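Side-chain contacts in VirX1 (PDB 6QGM), which iodinates diverse substrates as a viral member of the tryptophan halogenase family, probably with the help of a flavin cofactor: residues N112-L117 with P127-R132; E90-P95 with A467-R472. All coordinates share one frame; numbering follows the deposited sequence.

Interaction 1: N112-L117 with P127-R132; sequences NTWGKL and PETFAR
Trp114, on helix 113-120, lays its indole against the first turn of helix 129-134 and is held there by Phe130 over a face and by Thr129 at an edge. Its CB points toward the other segment, and with CG anti to the backbone N (chi1 177°) the indole extends onto Phe130 and Thr129. Over the five-membered ring stands the backbone of Phe130: its CA is 3.6 Å from the ring centroid and close to the ring normal, a CH-pi contact. The CB of Phe130 continues this cover, 3.7 Å from CE2 of Trp114. Farther out the phenyl ring of Phe130 turns its edge to the indole face, CD1 of Phe130 coming within 3.8 Å of CG of Trp114, and the planes meet at 76° in an offset edge-to-face pair.

The two helices follow one another in the chain, within the tryptophan halogenase family region, and a short connection brings the start of the second against the first, at Trp114 and Phe130. A tryptophan suits such a helix-helix seam because it offers a broad apolar surface together with one N-H at its rim. That N-H is used here: NE1 of Trp114 donates to OG1 of Thr129 over 2.8 Å, at an N-H...O angle of 154°, with the oxygen almost in the indole plane. The same OG1 is hydrogen-bonded to the carbonyl O of Pro126, so the threonine hydroxyl links the buried indole N-H to the backbone just ahead of helix 129-134. Pro127, a compact residue at this helix entrance, adds its CA obliquely, 4.0 Å from CZ2 of Trp114. Beyond the pair, the ring of Phe130 meets Phe464 edge-to-face, extending the aromatic cluster to helix 462-468.

Interaction 2: E90-P95 with A467-R472; sequences EVFEYP and AGHGLR
Phe92 meets Gly468 and His469 through two kinds of interaction, both made by its ring. The first is CH-pi: the CA of Gly468 sits over one face of the phenyl group, 3.7 Å from its centroid and 19° off the normal, with the nearest ring atom, CG of Phe92, at 3.5 Å from that CA. Glycine is what lets helix and strand come this close, since a CB at this position would point into the ring and collide with CD1. The ring reaches the helix because CG of Phe92 lies between its own backbone N and carbonyl carbon (chi1 64°).

The second is aromatic. Phe92 directs its edge at the face of His469, with centroids 5.4 Å apart and planes inclined at 66°; CZ of Phe92 is 4.2 Å from CE1 of His469. The CB of His469 points away from the strand segment, but the far end of the imidazole, at CE1, comes back to the phenyl group. Its NE2 is hydrogen-bonded to the carbonyl O of His406, which fixes one rim of the ring while the face receives Phe92.

Just beyond, Gly470 ends the helix in a Schellman motif, its positive phi suiting a residue without a side chain, and the carbonyl O of His469 accepts a hydrogen bond from NH1 of Arg376 of a second subunit. Strand 91-95 is an outermost strand of a mixed sheet in this chain, paired antiparallel with strand 78-82, where Phe81 adds its ring to that of Phe92. The contact therefore sets the C-terminal end of helix 462-468 against the sheet margin.

Of the parts joined here, strand 91-95 comes first from the N terminus, at one margin of its mixed sheet, and the chain then passes into helix 113-120. After a short connection, helix 129-134 folds back on that helix, and interaction 1 closes a small local loop. Some 330 residues later helix 462-468 arrives at strand 91-95, where interaction 2 closes a much longer loop that wholly contains the first; the two do not cross. Their centres lie about 9 Å apart and they touch directly: CG of Phe130 is 3.7 Å from CB of Ala467. Together they join the helical pair, the sheet margin and the end of helix 462-468 into one packed region.

Interaction 1: N112-L117 with P127-R132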
loop_
_atom_site.group_PDB
_atom_site.type_symbol
_atom_site.label_atom_id
_atom_site.label_comp_id
_atom_site.label_asym_id
_atom_site.label_seq_id
_atom_site.Cartn_x
_atom_site.Cartn_y
_atom_site.Cartn_z
ATOM N N ASN B 112 -8.778 -16.332 15.018
ATOM C CA ASN B 112 -9.508 -15.717 16.161
ATOM C C ASN B 112 -10.128 -16.795 17.070
ATOM O O ASN B 112 -10.711 -16.418 18.115
ATOM C CB ASN B 112 -10.575 -14.723 15.690
ATOM C CG ASN B 112 -10.001 -13.609 14.825
ATOM O OD1 ASN B 112 -8.830 -13.257 14.948
ATOM N ND2 ASN B 112 -10.786 -13.051 13.926
ATOM N N THR B 113 -10.026 -18.077 16.695
ATOM C CA THR B 113 -10.607 -19.215 17.458
ATOM C C THR B 113 -10.008 -19.223 18.869
ATOM O O THR B 113 -10.793 -19.245 19.844
ATOM C CB THR B 113 -10.415 -20.556 16.726
ATOM O OG1 THR B 113 -11.073 -20.516 15.457
ATOM C CG2 THR B 113 -10.940 -21.755 17.493
ATOM N N TRP B 114 -8.680 -19.191 18.994
ATOM C CA TRP B 114 -8.031 -19.301 20.329
ATOM C C TRP B 114 -8.570 -18.220 21.277
ATOM O O TRP B 114 -8.891 -18.550 22.434
ATOM C CB TRP B 114 -6.502 -19.256 20.258
ATOM C CG TRP B 114 -5.955 -19.308 21.647
ATOM C CD1 TRP B 114 -5.817 -20.406 22.446
ATOM C CD2 TRP B 114 -5.635 -18.176 22.461
ATOM N NE1 TRP B 114 -5.368 -20.040 23.679
ATOM C CE2 TRP B 114 -5.255 -18.674 23.723
ATOM C CE3 TRP B 114 -5.618 -16.797 22.240
ATOM C CZ2 TRP B 114 -4.830 -17.834 24.751
ATOM C CZ3 TRP B 114 -5.223 -15.967 23.260
ATOM C CH2 TRP B 114 -4.821 -16.484 24.490
ATOM N N GLY B 115 -8.635 -16.974 20.805
ATOM C CA GLY B 115 -9.152 -15.820 21.564
ATOM C C GLY B 115 -10.569 -16.047 22.076
ATOM O O GLY B 115 -10.815 -15.705 23.243
ATOM N N LYS B 116 -11.481 -16.587 21.252
ATOM C CA LYS B 116 -12.871 -16.880 21.684
ATOM C C LYS B 116 -12.843 -17.940 22.794
ATOM O O LYS B 116 -13.567 -17.748 23.795
ATOM C CB LYS B 116 -13.746 -17.292 20.500
ATOM C CG LYS B 116 -13.998 -16.169 19.505
ATOM C CD LYS B 116 -14.978 -16.491 18.400
ATOM C CE LYS B 116 -16.385 -16.766 18.887
ATOM N NZ LYS B 116 -17.396 -16.426 17.855
ATOM N N LEU B 117 -12.013 -18.984 22.645
ATOM C CA LEU B 117 -11.812 -20.035 23.681
ATOM C C LEU B 117 -11.364 -19.378 24.996
ATOM O O LEU B 117 -11.933 -19.722 26.059
ATOM C CB LEU B 117 -10.777 -21.063 23.205
ATOM C CG LEU B 117 -11.261 -22.046 22.141
ATOM C CD1 LEU B 117 -10.133 -22.937 21.649
ATOM C CD2 LEU B 117 -12.381 -22.897 22.691
ATOM N N PRO B 127 -2.936 -17.363 28.657
ATOM C CA PRO B 127 -2.090 -16.911 27.540
ATOM C C PRO B 127 -1.074 -17.940 26.995
ATOM O O PRO B 127 -0.846 -17.949 25.790
ATOM C CB PRO B 127 -1.370 -15.695 28.142
ATOM C CG PRO B 127 -2.337 -15.149 29.180
ATOM C CD PRO B 127 -3.027 -16.373 29.745
ATOM N N GLU B 128 -0.508 -18.802 27.849
ATOM C CA GLU B 128 0.518 -19.786 27.428
ATOM C C GLU B 128 -0.096 -20.855 26.516
ATOM O O GLU B 128 0.690 -21.635 25.948
ATOM C CB GLU B 128 1.204 -20.455 28.624
ATOM C CG GLU B 128 0.271 -21.187 29.567
ATOM C CD GLU B 128 -0.227 -20.350 30.752
ATOM O OE1 GLU B 128 -0.251 -19.089 30.629
ATOM O OE2 GLU B 128 -0.619 -20.963 31.800
ATOM N N THR B 129 -1.426 -20.909 26.372
ATOM C CA THR B 129 -2.124 -21.962 25.585
ATOM C C THR B 129 -2.218 -21.581 24.102
ATOM O O THR B 129 -2.457 -22.523 23.291
ATOM C CB THR B 129 -3.517 -22.312 26.122
ATOM O OG1 THR B 129 -4.352 -21.153 26.036
ATOM C CG2 THR B 129 -3.454 -22.864 27.534
ATOM N N PHE B 130 -2.059 -20.302 23.733
ATOM C CA PHE B 130 -2.113 -19.877 22.309
ATOM C C PHE B 130 -1.072 -20.671 21.513
ATOM O O PHE B 130 -1.432 -21.257 20.450
ATOM C CB PHE B 130 -1.895 -18.379 22.101
ATOM C CG PHE B 130 -1.780 -18.012 20.640
ATOM C CD1 PHE B 130 -2.903 -17.971 19.832
ATOM C CD2 PHE B 130 -0.535 -17.770 20.061
ATOM C CE1 PHE B 130 -2.786 -17.664 18.486
ATOM C CE2 PHE B 130 -0.423 -17.442 18.720
ATOM C CZ PHE B 130 -1.551 -17.400 17.932
ATOM N N ALA B 131 0.180 -20.702 21.995
ATOM C CA ALA B 131 1.303 -21.345 21.276
ATOM C C ALA B 131 0.998 -22.848 21.107
ATOM O O ALA B 131 1.159 -23.374 19.992
ATOM C CB ALA B 131 2.591 -21.098 22.021
ATOM N N ARG B 132 0.553 -23.503 22.186
ATOM C CA ARG B 132 0.177 -24.934 22.195
ATOM C C ARG B 132 -0.919 -25.164 21.169
ATOM O O ARG B 132 -0.891 -26.199 20.508
ATOM C CB ARG B 132 -0.348 -25.356 23.564
ATOM C CG ARG B 132 0.519 -24.911 24.725
ATOM C CD ARG B 132 0.663 -26.022 25.726
ATOM N NE ARG B 132 1.262 -25.512 26.949
ATOM C CZ ARG B 132 0.599 -25.200 28.049
ATOM N NH1 ARG B 132 -0.715 -25.362 28.121
ATOM N NH2 ARG B 132 1.265 -24.746 29.094
#

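Interaction 2: E90-P95 with A467-R472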
loop_
_atom_site.group_PDB
_atom_site.type_symbol
_atom_site.label_atom_id
_atom_site.label_comp_id
_atom_site.label_asym_id
_atom_site.label_seq_id
_atom_site.Cartn_x
_atom_site.Cartn_y
_atom_site.Cartn_z
ATOM N N GLU B 90 5.806 -15.744 35.058
ATOM C CA GLU B 90 4.938 -16.260 33.968
ATOM C C GLU B 90 5.782 -16.444 32.701
ATOM O O GLU B 90 6.715 -15.636 32.471
ATOM C CB GLU B 90 3.750 -15.328 33.693
ATOM C CG GLU B 90 4.131 -14.002 33.045
ATOM C CD GLU B 90 4.795 -12.983 33.953
ATOM O OE1 GLU B 90 4.553 -13.022 35.192
ATOM O OE2 GLU B 90 5.539 -12.138 33.421
ATOM N N VAL B 91 5.421 -17.446 31.896
ATOM C CA VAL B 91 6.201 -17.906 30.713
ATOM C C VAL B 91 5.278 -17.983 29.496
ATOM O O VAL B 91 4.123 -18.358 29.645
ATOM C CB VAL B 91 6.860 -19.267 30.992
ATOM C CG1 VAL B 91 7.740 -19.695 29.832
ATOM C CG2 VAL B 91 7.647 -19.259 32.286
ATOM N N PHE B 92 5.801 -17.630 28.334
ATOM C CA PHE B 92 5.156 -17.889 27.032
ATOM C C PHE B 92 6.249 -18.159 26.004
ATOM O O PHE B 92 7.407 -17.781 26.240
ATOM C CB PHE B 92 4.194 -16.762 26.671
ATOM C CG PHE B 92 4.794 -15.397 26.463
ATOM C CD1 PHE B 92 5.219 -14.988 25.207
ATOM C CD2 PHE B 92 4.850 -14.483 27.499
ATOM C CE1 PHE B 92 5.729 -13.711 25.002
ATOM C CE2 PHE B 92 5.362 -13.211 27.293
ATOM C CZ PHE B 92 5.811 -12.832 26.050
ATOM N N GLU B 93 5.888 -18.848 24.921
ATOM C CA GLU B 93 6.850 -19.255 23.875
ATOM C C GLU B 93 6.524 -18.511 22.579
ATOM O O GLU B 93 5.341 -18.152 22.351
ATOM C CB GLU B 93 6.800 -20.765 23.680
ATOM C CG GLU B 93 6.824 -21.556 24.978
ATOM C CD GLU B 93 8.183 -21.994 25.506
ATOM O OE1 GLU B 93 9.202 -21.855 24.771
ATOM O OE2 GLU B 93 8.218 -22.489 26.663
ATOM N N TYR B 94 7.573 -18.247 21.804
ATOM C CA TYR B 94 7.538 -18.064 20.331
ATOM C C TYR B 94 8.247 -19.277 19.740
ATOM O O TYR B 94 9.463 -19.261 19.584
ATOM C CB TYR B 94 8.192 -16.739 19.928
ATOM C CG TYR B 94 8.151 -16.423 18.457
ATOM C CD1 TYR B 94 7.232 -17.044 17.625
ATOM C CD2 TYR B 94 9.022 -15.502 17.886
ATOM C CE1 TYR B 94 7.167 -16.748 16.272
ATOM C CE2 TYR B 94 8.965 -15.191 16.537
ATOM C CZ TYR B 94 8.040 -15.825 15.726
ATOM O OH TYR B 94 7.948 -15.550 14.394
ATOM N N PRO B 95 7.510 -20.382 19.458
ATOM C CA PRO B 95 8.098 -21.594 18.883
ATOM C C PRO B 95 8.347 -21.409 17.386
ATOM O O PRO B 95 7.654 -20.612 16.807
ATOM C CB PRO B 95 7.013 -22.640 19.131
ATOM C CG PRO B 95 5.744 -21.850 19.002
ATOM C CD PRO B 95 6.058 -20.518 19.646
ATOM N N ALA B 467 -0.340 -12.317 22.331
ATOM C CA ALA B 467 -1.035 -13.447 23.004
ATOM C C ALA B 467 -0.430 -13.666 24.395
ATOM O O ALA B 467 -1.211 -13.707 25.379
ATOM C CB ALA B 467 -0.956 -14.712 22.184
ATOM N N GLY B 468 0.906 -13.797 24.464
ATOM C CA GLY B 468 1.665 -14.052 25.703
ATOM C C GLY B 468 1.547 -12.906 26.680
ATOM O O GLY B 468 1.644 -13.161 27.899
ATOM N N HIS B 469 1.362 -11.684 26.179
ATOM C CA HIS B 469 1.197 -10.470 27.022
ATOM C C HIS B 469 -0.256 -10.356 27.497
ATOM O O HIS B 469 -0.543 -9.428 28.252
ATOM C CB HIS B 469 1.655 -9.222 26.262
ATOM C CG HIS B 469 3.126 -8.976 26.319
ATOM N ND1 HIS B 469 3.880 -9.218 27.450
ATOM C CD2 HIS B 469 3.983 -8.469 25.404
ATOM C CE1 HIS B 469 5.134 -8.886 27.218
ATOM N NE2 HIS B 469 5.225 -8.422 25.963
ATOM N N GLY B 470 -1.135 -11.255 27.046
ATOM C CA GLY B 470 -2.517 -11.409 27.540
ATOM C C GLY B 470 -3.527 -10.630 26.718
ATOM O O GLY B 470 -4.572 -10.291 27.255
ATOM N N LEU B 471 -3.246 -10.389 25.446
ATOM C CA LEU B 471 -4.207 -9.731 24.520
ATOM C C LEU B 471 -4.925 -10.791 23.670
ATOM O O LEU B 471 -4.366 -11.848 23.444
ATOM C CB LEU B 471 -3.446 -8.718 23.656
ATOM C CG LEU B 471 -2.766 -7.578 24.405
ATOM C CD1 LEU B 471 -1.614 -7.004 23.601
ATOM C CD2 LEU B 471 -3.756 -6.495 24.748
ATOM N N ARG B 472 -6.144 -10.475 23.245
ATOM C CA ARG B 472 -7.063 -11.310 22.426
ATOM C C ARG B 472 -7.644 -10.474 21.292
ATOM O O ARG B 472 -7.848 -9.279 21.461
ATOM C CB ARG B 472 -8.191 -11.817 23.325
ATOM C CG ARG B 472 -7.724 -12.818 24.371
ATOM C CD ARG B 472 -8.816 -13.152 25.370
ATOM N NE ARG B 472 -9.433 -11.965 25.924
ATOM C CZ ARG B 472 -8.830 -11.104 26.737
ATOM N NH1 ARG B 472 -7.571 -11.282 27.089
ATOM N NH2 ARG B 472 -9.482 -10.050 27.189
#